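Local coordinates for cell wall surface anchor family protein (Streptococcus agalactiae serogroup V, PDB 3TXA) that probably serves as the adhesive tip pilin of group B streptococcal pili, where its metal-binding von Willebrand factor A fold is likely to meet host targets, at residues 142-147 with 155-160; 594-599 with 622-627. One frame throughout, in Å; residues are numbered along the deposited sequence.

Overall arrangement
Interactions 1 and 2 lie well away from the magnesium site, with centres about 16 Å apart. Both reach one antiparallel sheet of what is probably the same Ig-like domain, through its neighbouring strands 153-168 and 623-632. Backbone bonds probably join these strands directly: L626 N lies 2.6 Å from L158 O, and V624 N lies 3.1 Å from V160 O. Both contacts are partly buried. Interaction 1 stays within the sheet. Backbone bonds join its strands, with a salt bridge on one face and buried isoleucines on the other. Interaction 2 leaves the sheet. Its loop meets strand 623-632 through the side chains of I596 and L597, and the contact is apolar.

Interaction 1. Residues 142-147 with 155-160; sequences KITGVN and KIELTV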
loop_
_atom_site.group_PDB
_atom_site.type_symbol
_atom_site.label_atom_id
_atom_site.label_comp_id
_atom_site.label_asym_id
_atom_site.label_seq_id
_atom_site.Cartn_x
_atom_site.Cartn_y
_atom_site.Cartn_z
ATOM N N LYS A 142 -28.272 -3.941 23.360
ATOM C CA LYS A 142 -28.587 -2.888 24.332
ATOM C C LYS A 142 -30.003 -2.362 24.166
ATOM O O LYS A 142 -30.561 -2.440 23.071
ATOM C CB LYS A 142 -27.592 -1.726 24.218
ATOM C CG LYS A 142 -27.722 -0.839 22.978
ATOM C CD LYS A 142 -26.588 0.199 22.953
ATOM C CE LYS A 142 -26.917 1.428 22.064
ATOM N NZ LYS A 142 -26.306 1.458 20.661
ATOM N N ILE A 143 -30.567 -1.832 25.256
ATOM C CA ILE A 143 -31.804 -1.052 25.225
ATOM C C ILE A 143 -31.521 0.325 24.599
ATOM O O ILE A 143 -30.844 1.133 25.215
ATOM C CB ILE A 143 -32.371 -0.899 26.673
ATOM C CG1 ILE A 143 -32.773 -2.261 27.220
ATOM C CG2 ILE A 143 -33.564 0.080 26.742
ATOM C CD1 ILE A 143 -32.904 -2.295 28.702
ATOM N N THR A 144 -31.998 0.588 23.382
ATOM C CA THR A 144 -31.809 1.921 22.769
ATOM C C THR A 144 -32.977 2.865 23.015
ATOM O O THR A 144 -32.951 4.017 22.603
ATOM C CB THR A 144 -31.698 1.887 21.229
ATOM O OG1 THR A 144 -32.692 1.012 20.694
ATOM C CG2 THR A 144 -30.340 1.463 20.793
ATOM N N GLY A 145 -34.029 2.366 23.631
ATOM C CA GLY A 145 -35.243 3.135 23.684
ATOM C C GLY A 145 -36.059 2.620 24.828
ATOM O O GLY A 145 -36.152 1.398 25.042
ATOM N N VAL A 146 -36.600 3.568 25.592
ATOM C CA VAL A 146 -37.620 3.270 26.577
ATOM C C VAL A 146 -38.917 3.698 25.928
ATOM O O VAL A 146 -39.106 4.869 25.629
ATOM C CB VAL A 146 -37.366 4.005 27.905
ATOM C CG1 VAL A 146 -38.439 3.644 28.916
ATOM C CG2 VAL A 146 -36.000 3.630 28.457
ATOM N N ASN A 147 -39.785 2.729 25.665
ATOM C CA ASN A 147 -41.008 2.999 24.908
ATOM C C ASN A 147 -42.092 3.597 25.799
ATOM O O ASN A 147 -42.783 4.536 25.397
ATOM C CB ASN A 147 -41.521 1.720 24.211
ATOM C CG ASN A 147 -40.664 1.302 23.021
ATOM O OD1 ASN A 147 -40.176 2.135 22.260
ATOM N ND2 ASN A 147 -40.490 0.002 22.855
ATOM N N LYS A 155 -37.041 -1.148 23.918
ATOM C CA LYS A 155 -36.648 -1.432 22.552
ATOM C C LYS A 155 -35.210 -1.929 22.552
ATOM O O LYS A 155 -34.280 -1.154 22.807
ATOM C CB LYS A 155 -36.742 -0.165 21.717
ATOM C CG LYS A 155 -36.493 -0.338 20.252
ATOM C CD LYS A 155 -36.808 0.946 19.511
ATOM C CE LYS A 155 -37.685 0.682 18.293
ATOM N NZ LYS A 155 -38.998 0.024 18.640
ATOM N N ILE A 156 -35.037 -3.220 22.252
ATOM C CA ILE A 156 -33.724 -3.851 22.166
ATOM C C ILE A 156 -33.082 -3.591 20.813
ATOM O O ILE A 156 -33.735 -3.685 19.783
ATOM C CB ILE A 156 -33.811 -5.386 22.405
ATOM C CG1 ILE A 156 -34.575 -5.711 23.699
ATOM C CG2 ILE A 156 -32.430 -6.029 22.407
ATOM C CD1 ILE A 156 -33.999 -5.134 24.987
ATOM N N GLU A 157 -31.805 -3.242 20.832
ATOM C CA GLU A 157 -31.007 -3.191 19.618
ATOM C C GLU A 157 -29.884 -4.244 19.683
ATOM O O GLU A 157 -29.202 -4.391 20.713
ATOM C CB GLU A 157 -30.444 -1.781 19.366
ATOM C CG GLU A 157 -29.315 -1.729 18.331
ATOM C CD GLU A 157 -28.833 -0.326 17.981
ATOM O OE1 GLU A 157 -29.498 0.334 17.149
ATOM O OE2 GLU A 157 -27.766 0.109 18.491
ATOM N N LEU A 158 -29.713 -4.962 18.571
ATOM C CA LEU A 158 -28.702 -5.987 18.427
ATOM C C LEU A 158 -27.933 -5.672 17.151
ATOM O O LEU A 158 -28.544 -5.350 16.129
ATOM C CB LEU A 158 -29.386 -7.343 18.297
ATOM C CG LEU A 158 -28.681 -8.564 18.858
ATOM C CD1 LEU A 158 -29.501 -9.170 19.988
ATOM C CD2 LEU A 158 -28.535 -9.569 17.783
ATOM N N THR A 159 -26.604 -5.752 17.202
ATOM C CA THR A 159 -25.747 -5.388 16.053
ATOM C C THR A 159 -24.603 -6.382 15.908
ATOM O O THR A 159 -24.117 -6.933 16.904
ATOM C CB THR A 159 -25.091 -3.993 16.207
ATOM O OG1 THR A 159 -24.113 -4.041 17.251
ATOM C CG2 THR A 159 -26.126 -2.885 16.532
ATOM N N VAL A 160 -24.178 -6.596 14.663
ATOM C CA VAL A 160 -23.112 -7.530 14.323
ATOM C C VAL A 160 -22.296 -6.903 13.200
ATOM O O VAL A 160 -22.847 -6.549 12.153
ATOM C CB VAL A 160 -23.679 -8.912 13.852
ATOM C CG1 VAL A 160 -22.554 -9.906 13.532
ATOM C CG2 VAL A 160 -24.631 -9.508 14.896
#
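K142 and E157 form a hydrogen-bonded antiparallel pair, and their backbones use both donors and both acceptors on each other. K142 N gives to E157 O at 2.8 Å, in the carbonyl plane. E157 N gives to K142 O at 2.7 Å, with a nearly straight N-H...O angle of 172°. The same two residues are joined again on the sheet face that carries their side chains. These side chains lie alongside each other, ends in the same direction. K142 NZ meets E157 OE2 at 2.9 Å, nearly along the C-O axis, in a salt bridge. K142 has CG between its backbone N and carbonyl carbon (chi1 72°), and a bend at chi4 turns the amine to the carboxylate. T144 crosses E157 at about a right angle, with the methyl CG2 of T144 3.5 Å from CB of E157.

This is a beta hairpin, made by strands 137-146 and 153-168. Strand 623-632 lies on the other side of 153-168 and takes up further backbone groups of I156 and L158. Toward the turn, T144 N gives to K155 O at 2.9 Å, almost head-on to the carbonyl. T144 OG1 adds a weak bond to that oxygen. K155 N is met by G145 O. The K155 amine turns elsewhere, to a salt bridge with D629. I143 N is taken by the side chain of N123. On the opposite face, I143 and I156 are buried, and I143 CG1 touches I156 CD1 at 3.8 Å.

Interaction 2. Residues 594-599 with 622-627; sequences GGILKD and QKVVLT
This is an apolar side-chain contact between a loop and a strand. I596 and L597, in the loop between strands 585-588 and 601-605, pack on the start of strand 623-632. I596 touches Q622, K623 and V624. The I596 and Q622 side chains pass antiparallel, with CG1 of I596 3.7 Å from CB of Q622. The methyl CD1 of I596 continues to the backbone of K623, while its branch methyl CG2 faces CG1 of V624 at 4.1 Å. L597 meets the same V624 methyl with CD2, at 3.7 Å. V624 has CG1 beside its backbone N (chi1 -67°), and this methyl receives both loop residues.

Both segments belong to the Ig-like domain, a beta-sandwich fold. V624 also packs on L616 and L618 of strand 610-618, which belongs to a different sheet from 623-632. I596 reaches L618 as well, and L597 touches L573 of strand 571-575. The amide oxygen OE1 of Q622 accepts from the backbone N of G619. Within the loop, K598 N bonds to G595 O at 2.8 Å, closing the turn that carries I596 and L597. D593 binds G595 N through its side chain.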
loop_
_atom_site.group_PDB
_atom_site.type_symbol
_atom_site.label_atom_id
_atom_site.label_comp_id
_atom_site.label_asym_id
_atom_site.label_seq_id
_atom_site.Cartn_x
_atom_site.Cartn_y
_atom_site.Cartn_z
ATOM N N GLY A 594 -30.386 -5.638 -2.370
ATOM C CA GLY A 594 -30.574 -5.996 -0.967
ATOM C C GLY A 594 -29.300 -5.934 -0.178
ATOM O O GLY A 594 -29.316 -5.979 1.062
ATOM N N GLY A 595 -28.191 -5.846 -0.921
ATOM C CA GLY A 595 -26.835 -5.731 -0.367
ATOM C C GLY A 595 -26.492 -6.781 0.669
ATOM O O GLY A 595 -26.923 -7.940 0.588
ATOM N N ILE A 596 -25.655 -6.372 1.609
ATOM C CA ILE A 596 -25.401 -7.011 2.883
ATOM C C ILE A 596 -26.542 -7.957 3.382
ATOM O O ILE A 596 -26.266 -8.941 4.074
ATOM C CB ILE A 596 -25.233 -5.845 3.869
ATOM C CG1 ILE A 596 -23.930 -5.845 4.612
ATOM C CG2 ILE A 596 -26.323 -5.782 4.882
ATOM C CD1 ILE A 596 -24.104 -5.025 5.940
ATOM N N LEU A 597 -27.809 -7.668 3.043
ATOM C CA LEU A 597 -28.949 -8.436 3.574
ATOM C C LEU A 597 -29.640 -9.362 2.599
ATOM O O LEU A 597 -30.644 -9.957 2.961
ATOM C CB LEU A 597 -30.003 -7.536 4.175
ATOM C CG LEU A 597 -29.709 -6.798 5.469
ATOM C CD1 LEU A 597 -30.924 -5.916 5.826
ATOM C CD2 LEU A 597 -29.361 -7.727 6.620
ATOM N N LYS A 598 -29.123 -9.473 1.373
ATOM C CA LYS A 598 -29.553 -10.502 0.392
ATOM C C LYS A 598 -29.639 -11.923 1.022
ATOM O O LYS A 598 -28.652 -12.448 1.552
ATOM C CB LYS A 598 -28.563 -10.523 -0.779
ATOM C CG LYS A 598 -29.200 -10.570 -2.136
ATOM C CD LYS A 598 -29.256 -11.992 -2.747
ATOM C CE LYS A 598 -29.580 -11.946 -4.273
ATOM N NZ LYS A 598 -31.043 -12.243 -4.573
ATOM N N ASP A 599 -30.828 -12.517 0.979
ATOM C CA ASP A 599 -31.118 -13.839 1.578
ATOM C C ASP A 599 -30.993 -13.963 3.113
ATOM O O ASP A 599 -31.209 -15.039 3.672
ATOM C CB ASP A 599 -30.340 -14.963 0.877
ATOM C CG ASP A 599 -30.531 -14.957 -0.637
ATOM O OD1 ASP A 599 -31.668 -15.211 -1.134
ATOM O OD2 ASP A 599 -29.509 -14.711 -1.324
ATOM N N GLN A 622 -19.061 -4.170 7.370
ATOM C CA GLN A 622 -20.436 -4.505 7.034
ATOM C C GLN A 622 -21.098 -4.830 8.374
ATOM O O GLN A 622 -20.546 -5.579 9.195
ATOM C CB GLN A 622 -20.491 -5.626 6.012
ATOM C CG GLN A 622 -19.801 -5.265 4.695
ATOM C CD GLN A 622 -19.975 -6.330 3.604
ATOM O OE1 GLN A 622 -19.969 -7.527 3.885
ATOM N NE2 GLN A 622 -20.137 -5.897 2.361
ATOM N N LYS A 623 -22.234 -4.174 8.629
ATOM C CA LYS A 623 -22.875 -4.162 9.953
ATOM C C LYS A 623 -24.377 -4.278 9.750
ATOM O O LYS A 623 -24.931 -3.721 8.795
ATOM C CB LYS A 623 -22.545 -2.871 10.709
ATOM C CG LYS A 623 -22.884 -2.891 12.169
ATOM C CD LYS A 623 -22.984 -1.477 12.737
ATOM C CE LYS A 623 -22.908 -1.438 14.300
ATOM N NZ LYS A 623 -23.442 -0.140 14.914
ATOM N N VAL A 624 -25.029 -5.015 10.647
ATOM C CA VAL A 624 -26.475 -5.196 10.579
ATOM C C VAL A 624 -27.073 -4.851 11.937
ATOM O O VAL A 624 -26.453 -5.104 12.988
ATOM C CB VAL A 624 -26.850 -6.631 10.195
ATOM C CG1 VAL A 624 -26.414 -6.938 8.766
ATOM C CG2 VAL A 624 -26.252 -7.621 11.204
ATOM N N VAL A 625 -28.262 -4.261 11.932
ATOM C CA VAL A 625 -28.815 -3.810 13.181
ATOM C C VAL A 625 -30.208 -4.339 13.270
ATOM O O VAL A 625 -31.006 -4.116 12.352
ATOM C CB VAL A 625 -28.845 -2.253 13.271
ATOM C CG1 VAL A 625 -29.303 -1.785 14.687
ATOM C CG2 VAL A 625 -27.494 -1.648 12.891
ATOM N N LEU A 626 -30.492 -5.053 14.359
ATOM C CA LEU A 626 -31.814 -5.614 14.613
ATOM C C LEU A 626 -32.401 -4.870 15.780
ATOM O O LEU A 626 -31.762 -4.802 16.841
ATOM C CB LEU A 626 -31.741 -7.100 14.978
ATOM C CG LEU A 626 -33.079 -7.766 15.297
ATOM C CD1 LEU A 626 -33.865 -8.022 14.040
ATOM C CD2 LEU A 626 -32.886 -9.047 16.047
ATOM N N THR A 627 -33.594 -4.294 15.590
ATOM C CA THR A 627 -34.386 -3.779 16.721
ATOM C C THR A 627 -35.713 -4.526 16.808
ATOM O O THR A 627 -36.310 -4.900 15.768
ATOM C CB THR A 627 -34.647 -2.221 16.657
ATOM O OG1 THR A 627 -35.446 -1.905 15.516
ATOM C CG2 THR A 627 -33.377 -1.441 16.522
#